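Long-range contacts in Serine/threonine-protein kinase Tel1 (PDB 6SKY), which probably acts as a DNA-damage-sensing protein kinase that transfers phosphate from ATP to serine or threonine followed by glutamine, switching on checkpoint signalling: residues 1921-1931 and 1943-1951; 2017-2025 and 2132-2143. All coordinates share one frame; numbering follows the deposited sequence.

Contact 1 (1921-1931 and 1943-1951); sequences FENIDDPDAYY and LARLEYEND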
loop_
_atom_site.group_PDB
_atom_site.type_symbol
_atom_site.label_atom_id
_atom_site.label_comp_id
_atom_site.label_asym_id
_atom_site.label_seq_id
_atom_site.Cartn_x
_atom_site.Cartn_y
_atom_site.Cartn_z
ATOM N N PHE A 1921 7.895 -8.631 -28.363
ATOM C CA PHE A 1921 8.147 -8.198 -26.996
ATOM C C PHE A 1921 7.532 -9.108 -25.947
ATOM O O PHE A 1921 7.986 -9.089 -24.802
ATOM C CB PHE A 1921 7.647 -6.775 -26.794
ATOM C CG PHE A 1921 8.588 -5.745 -27.305
ATOM C CD1 PHE A 1921 9.945 -5.922 -27.185
ATOM C CD2 PHE A 1921 8.127 -4.608 -27.914
ATOM C CE1 PHE A 1921 10.810 -4.987 -27.656
ATOM C CE2 PHE A 1921 8.997 -3.675 -28.390
ATOM C CZ PHE A 1921 10.333 -3.862 -28.262
ATOM N N GLU A 1922 6.523 -9.903 -26.296
ATOM C CA GLU A 1922 6.028 -10.884 -25.339
ATOM C C GLU A 1922 7.039 -11.990 -25.088
ATOM O O GLU A 1922 7.026 -12.606 -24.021
ATOM C CB GLU A 1922 4.725 -11.495 -25.834
ATOM C CG GLU A 1922 3.519 -10.627 -25.653
ATOM C CD GLU A 1922 2.329 -11.143 -26.424
ATOM O OE1 GLU A 1922 2.472 -12.166 -27.122
ATOM O OE2 GLU A 1922 1.250 -10.526 -26.340
ATOM N N ASN A 1923 7.913 -12.261 -26.055
ATOM C CA ASN A 1923 8.768 -13.432 -26.010
ATOM C C ASN A 1923 10.244 -13.123 -25.852
ATOM O O ASN A 1923 10.994 -14.006 -25.436
ATOM C CB ASN A 1923 8.581 -14.265 -27.278
ATOM C CG ASN A 1923 7.157 -14.669 -27.493
ATOM O OD1 ASN A 1923 6.659 -15.578 -26.844
ATOM N ND2 ASN A 1923 6.488 -13.999 -28.411
ATOM N N ILE A 1924 10.685 -11.913 -26.185
ATOM C CA ILE A 1924 12.085 -11.588 -26.003
ATOM C C ILE A 1924 12.415 -11.613 -24.516
ATOM O O ILE A 1924 11.548 -11.455 -23.651
ATOM C CB ILE A 1924 12.428 -10.231 -26.632
ATOM C CG1 ILE A 1924 13.853 -10.237 -27.157
ATOM C CG2 ILE A 1924 12.273 -9.118 -25.631
ATOM C CD1 ILE A 1924 14.138 -9.106 -28.060
ATOM N N ASP A 1925 13.691 -11.835 -24.218
ATOM C CA ASP A 1925 14.131 -12.140 -22.859
ATOM C C ASP A 1925 14.691 -10.882 -22.200
ATOM O O ASP A 1925 15.898 -10.706 -22.048
ATOM C CB ASP A 1925 15.152 -13.268 -22.884
ATOM C CG ASP A 1925 15.507 -13.754 -21.506
ATOM O OD1 ASP A 1925 14.805 -13.377 -20.548
ATOM O OD2 ASP A 1925 16.492 -14.509 -21.373
ATOM N N ASP A 1926 13.784 -10.006 -21.781
ATOM C CA ASP A 1926 14.150 -8.838 -21.016
ATOM C C ASP A 1926 13.003 -8.565 -20.061
ATOM O O ASP A 1926 11.840 -8.737 -20.444
ATOM C CB ASP A 1926 14.404 -7.609 -21.890
ATOM C CG ASP A 1926 15.363 -6.629 -21.246
ATOM O OD1 ASP A 1926 16.476 -7.051 -20.880
ATOM O OD2 ASP A 1926 15.015 -5.441 -21.105
ATOM N N PRO A 1927 13.286 -8.153 -18.828
ATOM C CA PRO A 1927 12.189 -7.852 -17.905
ATOM C C PRO A 1927 11.367 -6.636 -18.303
ATOM O O PRO A 1927 10.154 -6.636 -18.076
ATOM C CB PRO A 1927 12.907 -7.626 -16.567
ATOM C CG PRO A 1927 14.264 -8.165 -16.739
ATOM C CD PRO A 1927 14.599 -8.044 -18.178
ATOM N N ASP A 1928 11.971 -5.607 -18.898
ATOM C CA ASP A 1928 11.322 -4.311 -19.018
ATOM C C ASP A 1928 10.879 -3.940 -20.421
ATOM O O ASP A 1928 10.157 -2.956 -20.569
ATOM C CB ASP A 1928 12.251 -3.205 -18.509
ATOM C CG ASP A 1928 12.774 -3.474 -17.125
ATOM O OD1 ASP A 1928 12.050 -4.089 -16.322
ATOM O OD2 ASP A 1928 13.916 -3.067 -16.838
ATOM N N ALA A 1929 11.287 -4.675 -21.450
ATOM C CA ALA A 1929 11.045 -4.215 -22.813
ATOM C C ALA A 1929 9.560 -4.199 -23.152
ATOM O O ALA A 1929 9.083 -3.282 -23.827
ATOM C CB ALA A 1929 11.809 -5.090 -23.796
ATOM N N TYR A 1930 8.818 -5.201 -22.678
ATOM C CA TYR A 1930 7.395 -5.313 -22.974
ATOM C C TYR A 1930 6.631 -4.044 -22.651
ATOM O O TYR A 1930 5.662 -3.713 -23.338
ATOM C CB TYR A 1930 6.811 -6.479 -22.186
ATOM C CG TYR A 1930 5.325 -6.655 -22.334
ATOM C CD1 TYR A 1930 4.791 -7.274 -23.446
ATOM C CD2 TYR A 1930 4.457 -6.221 -21.350
ATOM C CE1 TYR A 1930 3.445 -7.441 -23.583
ATOM C CE2 TYR A 1930 3.107 -6.384 -21.480
ATOM C CZ TYR A 1930 2.607 -6.998 -22.597
ATOM O OH TYR A 1930 1.257 -7.168 -22.736
ATOM N N TYR A 1931 7.043 -3.322 -21.618
ATOM C CA TYR A 1931 6.309 -2.156 -21.160
ATOM C C TYR A 1931 6.512 -0.939 -22.040
ATOM O O TYR A 1931 5.856 0.077 -21.815
ATOM C CB TYR A 1931 6.712 -1.822 -19.733
ATOM C CG TYR A 1931 6.493 -2.962 -18.789
ATOM C CD1 TYR A 1931 5.317 -3.085 -18.088
ATOM C CD2 TYR A 1931 7.457 -3.923 -18.611
ATOM C CE1 TYR A 1931 5.114 -4.129 -17.233
ATOM C CE2 TYR A 1931 7.263 -4.971 -17.760
ATOM C CZ TYR A 1931 6.090 -5.071 -17.075
ATOM O OH TYR A 1931 5.896 -6.121 -16.218
ATOM N N LEU A 1943 -5.336 -6.438 -17.855
ATOM C CA LEU A 1943 -5.266 -7.826 -17.418
ATOM C C LEU A 1943 -4.173 -8.586 -18.160
ATOM O O LEU A 1943 -3.467 -9.405 -17.566
ATOM C CB LEU A 1943 -6.624 -8.494 -17.616
ATOM C CG LEU A 1943 -6.784 -9.927 -17.132
ATOM C CD1 LEU A 1943 -6.233 -10.083 -15.735
ATOM C CD2 LEU A 1943 -8.241 -10.286 -17.181
ATOM N N ALA A 1944 -4.026 -8.330 -19.459
ATOM C CA ALA A 1944 -2.956 -8.951 -20.231
ATOM C C ALA A 1944 -1.589 -8.567 -19.685
ATOM O O ALA A 1944 -0.699 -9.414 -19.562
ATOM C CB ALA A 1944 -3.071 -8.561 -21.699
ATOM N N ARG A 1945 -1.405 -7.296 -19.343
ATOM C CA ARG A 1945 -0.138 -6.877 -18.765
ATOM C C ARG A 1945 0.085 -7.479 -17.386
ATOM O O ARG A 1945 1.225 -7.781 -17.024
ATOM C CB ARG A 1945 -0.069 -5.359 -18.687
ATOM C CG ARG A 1945 1.161 -4.861 -17.985
ATOM C CD ARG A 1945 1.123 -3.370 -17.759
ATOM N NE ARG A 1945 0.037 -2.963 -16.876
ATOM C CZ ARG A 1945 0.034 -3.142 -15.561
ATOM N NH1 ARG A 1945 -0.992 -2.730 -14.837
ATOM N NH2 ARG A 1945 1.054 -3.744 -14.966
ATOM N N LEU A 1946 -0.977 -7.657 -16.600
ATOM C CA LEU A 1946 -0.806 -8.236 -15.271
ATOM C C LEU A 1946 -0.526 -9.726 -15.334
ATOM O O LEU A 1946 0.138 -10.266 -14.448
ATOM C CB LEU A 1946 -2.042 -7.984 -14.417
ATOM C CG LEU A 1946 -2.234 -6.577 -13.878
ATOM C CD1 LEU A 1946 -3.615 -6.455 -13.308
ATOM C CD2 LEU A 1946 -1.196 -6.293 -12.826
ATOM N N GLU A 1947 -1.035 -10.408 -16.355
ATOM C CA GLU A 1947 -0.752 -11.829 -16.484
ATOM C C GLU A 1947 0.611 -12.074 -17.113
ATOM O O GLU A 1947 1.267 -13.064 -16.776
ATOM C CB GLU A 1947 -1.853 -12.521 -17.286
ATOM C CG GLU A 1947 -1.778 -12.327 -18.783
ATOM C CD GLU A 1947 -3.048 -12.749 -19.487
ATOM O OE1 GLU A 1947 -4.095 -12.850 -18.817
ATOM O OE2 GLU A 1947 -3.000 -12.977 -20.711
ATOM N N TYR A 1948 1.053 -11.196 -18.019
ATOM C CA TYR A 1948 2.446 -11.221 -18.448
ATOM C C TYR A 1948 3.371 -11.031 -17.258
ATOM O O TYR A 1948 4.351 -11.760 -17.088
ATOM C CB TYR A 1948 2.697 -10.135 -19.497
ATOM C CG TYR A 1948 4.161 -9.895 -19.789
ATOM C CD1 TYR A 1948 4.801 -10.568 -20.814
ATOM C CD2 TYR A 1948 4.904 -9.000 -19.034
ATOM C CE1 TYR A 1948 6.129 -10.363 -21.069
ATOM C CE2 TYR A 1948 6.230 -8.796 -19.281
ATOM C CZ TYR A 1948 6.837 -9.477 -20.301
ATOM O OH TYR A 1948 8.167 -9.264 -20.552
ATOM N N GLU A 1949 3.069 -10.042 -16.427
ATOM C CA GLU A 1949 3.872 -9.683 -15.271
ATOM C C GLU A 1949 3.831 -10.733 -14.174
ATOM O O GLU A 1949 4.620 -10.643 -13.230
ATOM C CB GLU A 1949 3.372 -8.347 -14.736
ATOM C CG GLU A 1949 4.316 -7.599 -13.857
ATOM C CD GLU A 1949 3.839 -6.185 -13.611
ATOM O OE1 GLU A 1949 2.609 -5.972 -13.613
ATOM O OE2 GLU A 1949 4.690 -5.285 -13.434
ATOM N N ASN A 1950 2.931 -11.711 -14.273
ATOM C CA ASN A 1950 2.737 -12.735 -13.246
ATOM C C ASN A 1950 2.432 -12.106 -11.892
ATOM O O ASN A 1950 3.062 -12.415 -10.881
ATOM C CB ASN A 1950 3.943 -13.668 -13.150
ATOM C CG ASN A 1950 3.843 -14.835 -14.094
ATOM O OD1 ASN A 1950 3.059 -14.817 -15.042
ATOM N ND2 ASN A 1950 4.636 -15.864 -13.843
ATOM N N ASP A 1951 1.454 -11.209 -11.878
ATOM C CA ASP A 1951 1.037 -10.621 -10.620
ATOM C C ASP A 1951 0.162 -11.606 -9.852
ATOM O O ASP A 1951 -0.340 -12.594 -10.390
ATOM C CB ASP A 1951 0.300 -9.308 -10.856
ATOM C CG ASP A 1951 0.314 -8.411 -9.639
ATOM O OD1 ASP A 1951 0.422 -8.935 -8.512
ATOM O OD2 ASP A 1951 0.218 -7.179 -9.804
#
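Two tyrosines of the FAT region, Tyr1930 and Tyr1948, form an offset face-to-face stack that joins the turn after helix 1916-1923 to the C-terminal end of helix 1939-1948, neighbouring helices of an alpha-solenoid. The ring centroids are 4.0 Å apart and the planes only 17° from parallel. The two side chains run past each other in opposite directions, which brings Tyr1930 CG over the centre of the Tyr1948 ring and Tyr1930 CB to 3.5 Å from Tyr1948 OH. With CG anti to the backbone N (chi1 168°), the Tyr1948 ring reaches out from its helix toward the 1921-1931 segment, where its edge meets Glu1922 O, 3.8 Å from Tyr1948 CE1. A flat side chain suits this place, since it can lie on Tyr1930 while sliding in beside backbone carbonyls.

Tyr1931 packs alongside. Its CE1 lies 4.1 Å from Arg1945 CG, the two side chains crossing at about a right angle, and Arg2819 makes a cation-pi contact with the same ring, tying the turn to helix 2816-2828. The guanidinium of Arg1945 reaches Glu2219 of the second subunit in a salt bridge. A second salt bridge runs to the residue four further along the chain: Arg1945 NH2 is 3.0 Å from Glu1949 OE1, while the other oxygen, Glu1949 OE2, lies 3.1 Å from Tyr1931 OH.

Contact 2 (2017-2025 and 2132-2143); sequences TARKLEIWN and SCRETTLSMWSQ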
loop_
_atom_site.group_PDB
_atom_site.type_symbol
_atom_site.label_atom_id
_atom_site.label_comp_id
_atom_site.label_asym_id
_atom_site.label_seq_id
_atom_site.Cartn_x
_atom_site.Cartn_y
_atom_site.Cartn_z
ATOM N N THR A 2017 -0.061 -29.002 -9.202
ATOM C CA THR A 2017 -0.990 -29.044 -8.083
ATOM C C THR A 2017 -1.011 -30.414 -7.431
ATOM O O THR A 2017 -1.080 -30.522 -6.204
ATOM C CB THR A 2017 -2.380 -28.662 -8.568
ATOM O OG1 THR A 2017 -2.323 -27.385 -9.203
ATOM C CG2 THR A 2017 -3.334 -28.593 -7.425
ATOM N N ALA A 2018 -0.949 -31.475 -8.233
ATOM C CA ALA A 2018 -0.925 -32.815 -7.669
ATOM C C ALA A 2018 0.329 -33.048 -6.846
ATOM O O ALA A 2018 0.281 -33.731 -5.823
ATOM C CB ALA A 2018 -1.030 -33.846 -8.782
ATOM N N ARG A 2019 1.465 -32.496 -7.276
ATOM C CA ARG A 2019 2.688 -32.672 -6.503
ATOM C C ARG A 2019 2.677 -31.838 -5.230
ATOM O O ARG A 2019 3.179 -32.277 -4.194
ATOM C CB ARG A 2019 3.895 -32.320 -7.353
ATOM C CG ARG A 2019 5.193 -32.521 -6.641
ATOM C CD ARG A 2019 6.359 -32.065 -7.466
ATOM N NE ARG A 2019 6.220 -30.697 -7.933
ATOM C CZ ARG A 2019 6.398 -29.630 -7.173
ATOM N NH1 ARG A 2019 6.253 -28.425 -7.685
ATOM N NH2 ARG A 2019 6.700 -29.768 -5.902
ATOM N N LYS A 2020 2.120 -30.630 -5.286
ATOM C CA LYS A 2020 2.086 -29.787 -4.096
ATOM C C LYS A 2020 1.134 -30.334 -3.046
ATOM O O LYS A 2020 1.440 -30.295 -1.852
ATOM C CB LYS A 2020 1.696 -28.367 -4.470
ATOM C CG LYS A 2020 2.788 -27.601 -5.140
ATOM C CD LYS A 2020 2.281 -26.265 -5.594
ATOM C CE LYS A 2020 3.384 -25.463 -6.227
ATOM N NZ LYS A 2020 4.496 -25.289 -5.272
ATOM N N LEU A 2021 -0.028 -30.830 -3.456
ATOM C CA LEU A 2021 -0.952 -31.416 -2.496
ATOM C C LEU A 2021 -0.636 -32.866 -2.178
ATOM O O LEU A 2021 -1.279 -33.437 -1.296
ATOM C CB LEU A 2021 -2.382 -31.317 -3.011
ATOM C CG LEU A 2021 -2.922 -29.899 -3.107
ATOM C CD1 LEU A 2021 -4.266 -29.899 -3.774
ATOM C CD2 LEU A 2021 -3.007 -29.298 -1.734
ATOM N N GLU A 2022 0.323 -33.467 -2.877
ATOM C CA GLU A 2022 0.733 -34.854 -2.682
ATOM C C GLU A 2022 -0.408 -35.823 -2.975
ATOM O O GLU A 2022 -0.843 -36.594 -2.126
ATOM C CB GLU A 2022 1.292 -35.055 -1.281
ATOM C CG GLU A 2022 2.519 -34.235 -1.039
ATOM C CD GLU A 2022 3.231 -34.630 0.217
ATOM O OE1 GLU A 2022 2.617 -35.327 1.043
ATOM O OE2 GLU A 2022 4.410 -34.251 0.378
ATOM N N ILE A 2023 -0.875 -35.771 -4.212
ATOM C CA ILE A 2023 -1.898 -36.662 -4.741
ATOM C C ILE A 2023 -1.192 -37.575 -5.727
ATOM O O ILE A 2023 -1.008 -37.221 -6.892
ATOM C CB ILE A 2023 -3.030 -35.886 -5.415
ATOM C CG1 ILE A 2023 -3.725 -34.983 -4.410
ATOM C CG2 ILE A 2023 -4.008 -36.823 -6.054
ATOM C CD1 ILE A 2023 -4.552 -33.925 -5.056
ATOM N N TRP A 2024 -0.788 -38.754 -5.272
ATOM C CA TRP A 2024 0.147 -39.578 -6.016
ATOM C C TRP A 2024 -0.526 -40.647 -6.858
ATOM O O TRP A 2024 0.110 -41.648 -7.187
ATOM C CB TRP A 2024 1.140 -40.224 -5.061
ATOM C CG TRP A 2024 1.951 -39.270 -4.264
ATOM C CD1 TRP A 2024 2.096 -39.260 -2.919
ATOM C CD2 TRP A 2024 2.746 -38.193 -4.761
ATOM N NE1 TRP A 2024 2.925 -38.247 -2.541
ATOM C CE2 TRP A 2024 3.338 -37.575 -3.659
ATOM C CE3 TRP A 2024 3.008 -37.689 -6.032
ATOM C CZ2 TRP A 2024 4.168 -36.485 -3.786
ATOM C CZ3 TRP A 2024 3.828 -36.618 -6.150
ATOM C CH2 TRP A 2024 4.403 -36.025 -5.040
ATOM N N ASN A 2025 -1.784 -40.458 -7.238
ATOM C CA ASN A 2025 -2.513 -41.471 -7.988
ATOM C C ASN A 2025 -3.044 -40.935 -9.308
ATOM O O ASN A 2025 -4.057 -41.411 -9.809
ATOM C CB ASN A 2025 -3.651 -42.053 -7.153
ATOM C CG ASN A 2025 -4.649 -41.011 -6.713
ATOM O OD1 ASN A 2025 -5.162 -40.240 -7.518
ATOM N ND2 ASN A 2025 -4.935 -40.985 -5.425
ATOM N N SER A 2132 10.425 -25.218 -4.472
ATOM C CA SER A 2132 9.234 -26.028 -4.250
ATOM C C SER A 2132 9.526 -27.505 -4.448
ATOM O O SER A 2132 9.086 -28.349 -3.650
ATOM C CB SER A 2132 8.116 -25.587 -5.177
ATOM O OG SER A 2132 8.349 -26.066 -6.473
ATOM N N CYS A 2133 10.275 -27.847 -5.497
ATOM C CA CYS A 2133 10.632 -29.247 -5.684
ATOM C C CYS A 2133 11.497 -29.760 -4.542
ATOM O O CYS A 2133 11.378 -30.919 -4.146
ATOM C CB CYS A 2133 11.329 -29.440 -7.020
ATOM S SG CYS A 2133 10.220 -29.448 -8.418
ATOM N N ARG A 2134 12.371 -28.917 -3.995
ATOM C CA ARG A 2134 13.200 -29.343 -2.872
ATOM C C ARG A 2134 12.360 -29.622 -1.637
ATOM O O ARG A 2134 12.644 -30.554 -0.877
ATOM C CB ARG A 2134 14.247 -28.282 -2.571
ATOM C CG ARG A 2134 15.175 -28.637 -1.453
ATOM C CD ARG A 2134 15.898 -27.427 -0.952
ATOM N NE ARG A 2134 16.851 -26.918 -1.925
ATOM C CZ ARG A 2134 17.576 -25.823 -1.747
ATOM N NH1 ARG A 2134 18.423 -25.430 -2.678
ATOM N NH2 ARG A 2134 17.450 -25.120 -0.637
ATOM N N GLU A 2135 11.326 -28.820 -1.420
ATOM C CA GLU A 2135 10.404 -29.076 -0.320
ATOM C C GLU A 2135 9.714 -30.423 -0.474
ATOM O O GLU A 2135 9.611 -31.197 0.488
ATOM C CB GLU A 2135 9.379 -27.958 -0.258
ATOM C CG GLU A 2135 8.392 -28.081 0.848
ATOM C CD GLU A 2135 7.106 -27.385 0.510
ATOM O OE1 GLU A 2135 6.844 -27.205 -0.696
ATOM O OE2 GLU A 2135 6.358 -27.012 1.437
ATOM N N THR A 2136 9.218 -30.711 -1.678
ATOM C CA THR A 2136 8.600 -32.014 -1.924
ATOM C C THR A 2136 9.579 -33.152 -1.675
ATOM O O THR A 2136 9.227 -34.162 -1.059
ATOM C CB THR A 2136 8.070 -32.092 -3.346
ATOM O OG1 THR A 2136 7.158 -31.019 -3.567
ATOM C CG2 THR A 2136 7.345 -33.374 -3.552
ATOM N N THR A 2137 10.813 -33.007 -2.149
ATOM C CA THR A 2137 11.821 -34.040 -1.953
ATOM C C THR A 2137 12.051 -34.320 -0.477
ATOM O O THR A 2137 12.066 -35.477 -0.050
ATOM C CB THR A 2137 13.120 -33.615 -2.624
ATOM O OG1 THR A 2137 12.917 -33.535 -4.033
ATOM C CG2 THR A 2137 14.190 -34.596 -2.355
ATOM N N LEU A 2138 12.234 -33.268 0.319
ATOM C CA LEU A 2138 12.556 -33.467 1.728
ATOM C C LEU A 2138 11.388 -34.073 2.494
ATOM O O LEU A 2138 11.586 -34.949 3.345
ATOM C CB LEU A 2138 12.999 -32.151 2.355
ATOM C CG LEU A 2138 14.395 -31.674 1.964
ATOM C CD1 LEU A 2138 14.705 -30.366 2.621
ATOM C CD2 LEU A 2138 15.424 -32.699 2.339
ATOM N N SER A 2139 10.158 -33.663 2.183
ATOM C CA SER A 2139 9.023 -34.243 2.895
ATOM C C SER A 2139 8.804 -35.698 2.507
ATOM O O SER A 2139 8.570 -36.547 3.377
ATOM C CB SER A 2139 7.765 -33.428 2.642
ATOM O OG SER A 2139 7.181 -33.773 1.412
ATOM N N MET A 2140 8.887 -36.014 1.211
ATOM C CA MET A 2140 8.737 -37.401 0.783
ATOM C C MET A 2140 9.801 -38.291 1.397
ATOM O O MET A 2140 9.514 -39.418 1.805
ATOM C CB MET A 2140 8.792 -37.494 -0.735
ATOM C CG MET A 2140 7.543 -37.040 -1.428
ATOM S SD MET A 2140 6.168 -38.142 -1.129
ATOM C CE MET A 2140 6.898 -39.678 -1.631
ATOM N N TRP A 2141 11.040 -37.816 1.463
ATOM C CA TRP A 2141 12.093 -38.612 2.073
ATOM C C TRP A 2141 11.841 -38.815 3.554
ATOM O O TRP A 2141 12.154 -39.874 4.102
ATOM C CB TRP A 2141 13.435 -37.937 1.848
ATOM C CG TRP A 2141 14.605 -38.788 2.113
ATOM C CD1 TRP A 2141 14.946 -39.927 1.466
ATOM C CD2 TRP A 2141 15.629 -38.548 3.071
ATOM N NE1 TRP A 2141 16.112 -40.425 1.971
ATOM C CE2 TRP A 2141 16.552 -39.590 2.960
ATOM C CE3 TRP A 2141 15.849 -37.553 4.020
ATOM C CZ2 TRP A 2141 17.673 -39.672 3.761
ATOM C CZ3 TRP A 2141 16.962 -37.634 4.808
ATOM C CH2 TRP A 2141 17.860 -38.683 4.678
ATOM N N SER A 2142 11.285 -37.812 4.227
ATOM C CA SER A 2142 10.981 -37.982 5.641
ATOM C C SER A 2142 9.838 -38.960 5.867
ATOM O O SER A 2142 9.765 -39.583 6.928
ATOM C CB SER A 2142 10.651 -36.638 6.268
ATOM O OG SER A 2142 10.112 -36.816 7.555
ATOM N N GLN A 2143 8.936 -39.107 4.897
ATOM C CA GLN A 2143 7.794 -39.997 5.087
ATOM C C GLN A 2143 8.129 -41.453 4.789
ATOM O O GLN A 2143 7.632 -42.353 5.470
ATOM C CB GLN A 2143 6.633 -39.560 4.203
ATOM C CG GLN A 2143 6.015 -38.254 4.601
ATOM C CD GLN A 2143 4.960 -37.818 3.630
ATOM O OE1 GLN A 2143 4.656 -38.523 2.673
ATOM N NE2 GLN A 2143 4.395 -36.647 3.862
#
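Arg2019 and Thr2136 meet where the end of helix 2011-2021 approaches helix 2124-2143, two helices of the FAT domain's alpha-solenoid; the axes of 2017-2021 and 2132-2143 come within 10.4 Å and cross at 44°. The arginine lies with its aliphatic part on the threonine, CG 3.9 Å from Thr2136 CG2, and a bend at chi3 (54°) turns the guanidinium along helix 2124-2143. Thr2136 OG1 sits at the edge of that flat group, 2.7 Å from Arg2019 NH2, but the hydrogen bond is bent and weak; another weak one runs from NH1 to Ser2132 OG, which is also bonded to Gln2129 O. One guanidinium face is covered by Cys2133 SG, 4.0 Å above its centre. Arginine suits the place by joining an apolar stem to a planar head with several N-H groups. With an alanine in place of Arg2019, the hydroxyls of Thr2136 and Ser2132 would probably lose these donors and a gap would be likely to open beside Cys2133.

Beyond the arginine, Glu2022 is the positive-phi C-prime residue of the Schellman motif ending helix 2011-2021. Its extended side chain points across to Ser2139, with OE2 3.0 Å from Ser2139 OG; the serine's single proton could instead go to Thr2136 O. The indole of Trp2024 lies with one face against Glu2022 CA. Met2140, bent at chi2 and chi3, brings SD obliquely to the same indole, 3.5 Å from NE1, in a Met-aromatic contact, while Thr2136 CG2 meets the ring's edge.

Helix 2035-2047 adjoins this cluster, Val2039 and Tyr2043 touching Arg2019 and Tyr2040 and Tyr2047 meeting Trp2024; helices 2077-2097 and 2154-2174 also pack against helix 2124-2143, at Cys2133 and Ser2139 among other residues.

The two contacts follow one another along the chain, without overlap, and both belong to the FAT region. Their centres are 31 Å apart, and with about 12 Å between nearest atoms they do not touch. Contact 1 joins helices close in sequence and lies nearer the middle of the chain, against helix 2816-2828 of the kinase part; contact 2 bridges 106 intervening residues and sits further out, 34 Å from the chain centre. Neither includes residues of the ATP-analogue pocket or the magnesium site. Both meet the second subunit, contact 1 through a side-chain salt bridge and contact 2 through the backbone carbonyl of Glu2022, held by Arg1970 of that subunit.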